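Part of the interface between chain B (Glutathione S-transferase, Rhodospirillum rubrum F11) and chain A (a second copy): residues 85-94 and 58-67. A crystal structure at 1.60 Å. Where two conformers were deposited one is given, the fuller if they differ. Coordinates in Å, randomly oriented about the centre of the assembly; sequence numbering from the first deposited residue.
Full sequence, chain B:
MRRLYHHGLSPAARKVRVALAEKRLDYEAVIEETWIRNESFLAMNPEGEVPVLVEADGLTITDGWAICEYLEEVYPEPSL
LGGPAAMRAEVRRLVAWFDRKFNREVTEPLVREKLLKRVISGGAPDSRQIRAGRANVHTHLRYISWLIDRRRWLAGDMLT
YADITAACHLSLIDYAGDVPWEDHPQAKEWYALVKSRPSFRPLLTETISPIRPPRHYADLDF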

# COMPACT_ATOMS: atom_id res chain seq x y z
N ALA B 85 -18.42 6.44 7.21
CA ALA B 85 -17.14 5.80 7.52
C ALA B 85 -17.09 4.37 7.02
O ALA B 85 -16.02 3.93 6.56
CB ALA B 85 -16.86 5.84 9.02
N ALA B 86 -18.16 3.61 7.21
CA ALA B 86 -18.22 2.21 6.80
C ALA B 86 -18.00 2.05 5.31
O ALA B 86 -17.34 1.11 4.90
CB ALA B 86 -19.54 1.55 7.19
N MET B 87 -18.60 2.93 4.50
CA MET B 87 -18.48 2.84 3.06
C MET B 87 -17.04 3.15 2.70
O MET B 87 -16.42 2.43 1.92
CB MET B 87 -19.40 3.85 2.36
CG MET B 87 -19.04 4.03 0.90
SD MET B 87 -19.45 2.57 -0.11
CE MET B 87 -19.65 3.33 -1.72
N ARG B 88 -16.52 4.23 3.27
CA ARG B 88 -15.14 4.66 2.96
C ARG B 88 -14.15 3.55 3.28
O ARG B 88 -13.18 3.32 2.55
CB ARG B 88 -14.77 5.95 3.70
CG ARG B 88 -15.62 7.13 3.23
CD ARG B 88 -15.67 8.21 4.26
NE ARG B 88 -14.43 8.91 4.39
CZ ARG B 88 -14.04 9.93 3.64
NH1 ARG B 88 -14.82 10.36 2.66
NH2 ARG B 88 -12.90 10.53 3.88
N ALA B 89 -14.40 2.83 4.38
CA ALA B 89 -13.56 1.74 4.77
C ALA B 89 -13.61 0.57 3.76
O ALA B 89 -12.61 -0.09 3.54
CB ALA B 89 -13.94 1.25 6.19
N GLU B 90 -14.79 0.29 3.20
CA GLU B 90 -14.94 -0.75 2.20
C GLU B 90 -14.23 -0.35 0.92
O GLU B 90 -13.52 -1.16 0.29
CB GLU B 90 -16.43 -1.03 1.96
CG GLU B 90 -16.74 -2.03 0.88
CD GLU B 90 -16.31 -3.45 1.18
OE1 GLU B 90 -15.78 -3.72 2.29
OE2 GLU B 90 -16.48 -4.30 0.28
N VAL B 91 -14.34 0.93 0.56
CA VAL B 91 -13.57 1.41 -0.58
C VAL B 91 -12.05 1.20 -0.38
O VAL B 91 -11.35 0.68 -1.25
CB VAL B 91 -13.83 2.88 -0.85
CG1 VAL B 91 -12.90 3.42 -1.93
CG2 VAL B 91 -15.28 3.07 -1.31
N ARG B 92 -11.56 1.58 0.79
CA ARG B 92 -10.14 1.49 1.09
C ARG B 92 -9.70 0.01 1.19
O ARG B 92 -8.61 -0.35 0.74
CB ARG B 92 -9.77 2.30 2.32
CG ARG B 92 -9.90 3.81 2.10
CD ARG B 92 -9.23 4.59 3.22
NE ARG B 92 -9.33 6.05 3.08
CZ ARG B 92 -10.19 6.81 3.77
NH1 ARG B 92 -11.05 6.31 4.63
NH2 ARG B 92 -10.13 8.13 3.62
N ARG B 93 -10.58 -0.84 1.69
CA ARG B 93 -10.30 -2.27 1.73
C ARG B 93 -10.06 -2.80 0.30
O ARG B 93 -9.14 -3.54 0.06
CB ARG B 93 -11.44 -3.06 2.37
CG ARG B 93 -11.18 -4.56 2.43
CD ARG B 93 -12.36 -5.33 2.93
NE ARG B 93 -13.46 -5.43 1.97
CZ ARG B 93 -13.54 -6.33 1.00
NH1 ARG B 93 -12.56 -7.19 0.83
NH2 ARG B 93 -14.61 -6.36 0.21
N LEU B 94 -10.96 -2.46 -0.61
CA LEU B 94 -10.85 -2.92 -1.97
C LEU B 94 -9.70 -2.28 -2.73
O LEU B 94 -9.01 -2.92 -3.53
CB LEU B 94 -12.18 -2.70 -2.67
CG LEU B 94 -13.25 -3.76 -2.22
CD1 LEU B 94 -14.65 -3.30 -2.64
CD2 LEU B 94 -12.96 -5.15 -2.72
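Chain A (58-67) GLTITDGWAI

Chain B offers one helix, residues 85-94, and chain A lays along it a short strand, 60-62, that turns at A:Asp63 into the start of a helix at A:Gly64. The strand runs broadly along the B helix in the same sense; after A:Asp63 the helical turn doubles back, so that A:Ala66 meets B:Arg92, one residue before the partner of A:Asp63. A:Leu59 lies nearest B:Ala86 (CA to CA 7.5 Å), A:Asp63 nearest B:Arg93 (CA to CA 5.7 Å) and A:Ala66 nearest B:Arg92 (CA to CA 5.1 Å). The backbones therefore close on each other toward the later residues.

The first rule is alanine on the helix where the partner brings a branched side chain. A:Leu59, with phi/psi of -60/127, points its CA-to-CB bond toward chain B and takes chi1 t, chi2 p, which sets CD1 3.7 Å from B:Ala86 CB. One turn further along, B:Ala89 points toward chain A. A:Ile61 starts sideways from its extended backbone (-114/125), but chi1 near -45° and chi2 near -64°, both m, bring its end round, so that CD1 reaches B:Ala89 CB at 3.6 Å. The isoleucine spans the gap between strand and helix.

At A:Ala66 the pattern changes. A:Ala66 CB points toward chain B and packs 3.6 Å from B:Arg92 CB, and also lies 4.1 Å from B:Ala89 O and 4.1 Å from B:Arg93 N. A methyl is thus set directly against the helix backbone, where B:Arg93 N already donates to B:Ala89 O in the helical ladder.

Both arginines serve partly as hydrocarbon. B:Arg92 leaves toward chain A with chi1 m, then runs extended through chi2 and chi3, both t, carrying its guanidinium well beyond the methyl contact; NH1 there donates to water 3 at 3.0 Å, and that water donates to A:Ala66 O at 2.8 Å. B:Arg93 leaves sideways with chi1 and chi2 both t, and its CD lies 3.8 Å from A:Thr62 CB. A p turn at chi3 accompanies a two-pronged pairing with B:Glu90 on the preceding turn: B:Arg93 NE donates to B:Glu90 OE1 at 2.9 Å, and B:Arg93 NH2 to B:Glu90 OE2 at 2.8 Å, the latter a salt bridge. B:Glu90 meets it with chi1 t and chi2 p; its own CA-to-CB bond points away from chain A, though its end comes nearer. The pairing ties NE and NH2 to B:Glu90, while CD of the same side chain packs on A:Thr62.

A:Asp63, at phi/psi 91/130, caps the chain A helix: with chi1 t, its OD2 accepts from A:Ala66 N at 2.9 Å. A:Asp63 OD2 also accepts from water 2 at 2.8 Å, and water 2 donates to B:Arg92 O, likewise at 2.8 Å. Water 1 accepts from A:Thr62 N at 2.9 Å and donates weakly to B:Ala89 O at 3.0 Å. No direct hydrogen bond joins the two stretches: methyl and methylene groups make the close contacts, and waters link the polar atoms.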

# COMPACT_ATOMS: atom_id res chain seq x y z
N GLY A 58 -19.94 -4.46 15.87
CA GLY A 58 -19.66 -5.43 14.80
C GLY A 58 -19.04 -4.86 13.53
O GLY A 58 -18.70 -5.60 12.61
N LEU A 59 -18.96 -3.56 13.43
CA LEU A 59 -18.40 -2.94 12.22
C LEU A 59 -16.97 -3.45 12.09
O LEU A 59 -16.20 -3.33 13.02
CB LEU A 59 -18.44 -1.41 12.28
CG LEU A 59 -17.83 -0.73 11.07
CD1 LEU A 59 -18.65 -0.95 9.79
CD2 LEU A 59 -17.62 0.75 11.34
N THR A 60 -16.64 -4.00 10.93
CA THR A 60 -15.39 -4.68 10.67
C THR A 60 -14.59 -3.92 9.62
O THR A 60 -15.08 -3.72 8.48
CB THR A 60 -15.67 -6.08 10.15
OG1 THR A 60 -16.39 -6.80 11.15
CG2 THR A 60 -14.41 -6.83 9.86
N ILE A 61 -13.40 -3.44 10.00
CA ILE A 61 -12.53 -2.66 9.14
C ILE A 61 -11.27 -3.47 8.88
O ILE A 61 -10.59 -3.94 9.81
CB ILE A 61 -12.16 -1.31 9.79
CG1 ILE A 61 -13.41 -0.61 10.42
CG2 ILE A 61 -11.41 -0.43 8.81
CD1 ILE A 61 -14.49 -0.22 9.46
N THR A 62 -10.98 -3.66 7.59
CA THR A 62 -9.91 -4.55 7.14
C THR A 62 -8.88 -3.70 6.36
O THR A 62 -9.27 -2.76 5.65
CB THR A 62 -10.55 -5.59 6.21
OG1 THR A 62 -11.49 -6.40 6.96
CG2 THR A 62 -9.57 -6.39 5.56
N ASP A 63 -7.61 -4.04 6.47
CA ASP A 63 -6.46 -3.41 5.83
C ASP A 63 -5.91 -2.34 6.76
O ASP A 63 -6.65 -1.50 7.28
CB ASP A 63 -6.73 -2.74 4.46
CG ASP A 63 -5.51 -2.00 3.96
OD1 ASP A 63 -4.52 -2.66 3.62
OD2 ASP A 63 -5.55 -0.77 3.87
N GLY A 64 -4.60 -2.38 6.98
CA GLY A 64 -3.95 -1.41 7.87
C GLY A 64 -4.25 0.04 7.51
O GLY A 64 -4.52 0.87 8.39
N TRP A 65 -4.13 0.40 6.24
CA TRP A 65 -4.34 1.76 5.85
C TRP A 65 -5.80 2.13 6.05
O TRP A 65 -6.13 3.20 6.60
CB TRP A 65 -3.92 2.04 4.41
CG TRP A 65 -2.47 2.04 4.14
CD1 TRP A 65 -1.43 1.78 5.00
CD2 TRP A 65 -1.86 2.24 2.83
NE1 TRP A 65 -0.21 1.84 4.29
CE2 TRP A 65 -0.45 2.10 2.98
CE3 TRP A 65 -2.38 2.49 1.53
CZ2 TRP A 65 0.44 2.27 1.91
CZ3 TRP A 65 -1.53 2.67 0.52
CH2 TRP A 65 -0.12 2.54 0.69
N ALA A 66 -6.72 1.26 5.60
CA ALA A 66 -8.12 1.52 5.82
C ALA A 66 -8.45 1.73 7.29
O ALA A 66 -9.21 2.63 7.67
CB ALA A 66 -8.97 0.38 5.30
N ILE A 67 -7.86 0.89 8.16
CA ILE A 67 -8.07 1.05 9.61
C ILE A 67 -7.52 2.38 10.11
O ILE A 67 -8.19 3.09 10.84
CB ILE A 67 -7.46 -0.12 10.42
CG1 ILE A 67 -8.23 -1.43 10.11
CG2 ILE A 67 -7.49 0.21 11.89
CD1 ILE A 67 -7.46 -2.66 10.56
O HOH W 1 -12.63 -2.21 5.67
O HOH W 2 -6.17 0.73 1.61
O HOH W 3 -11.25 3.68 6.02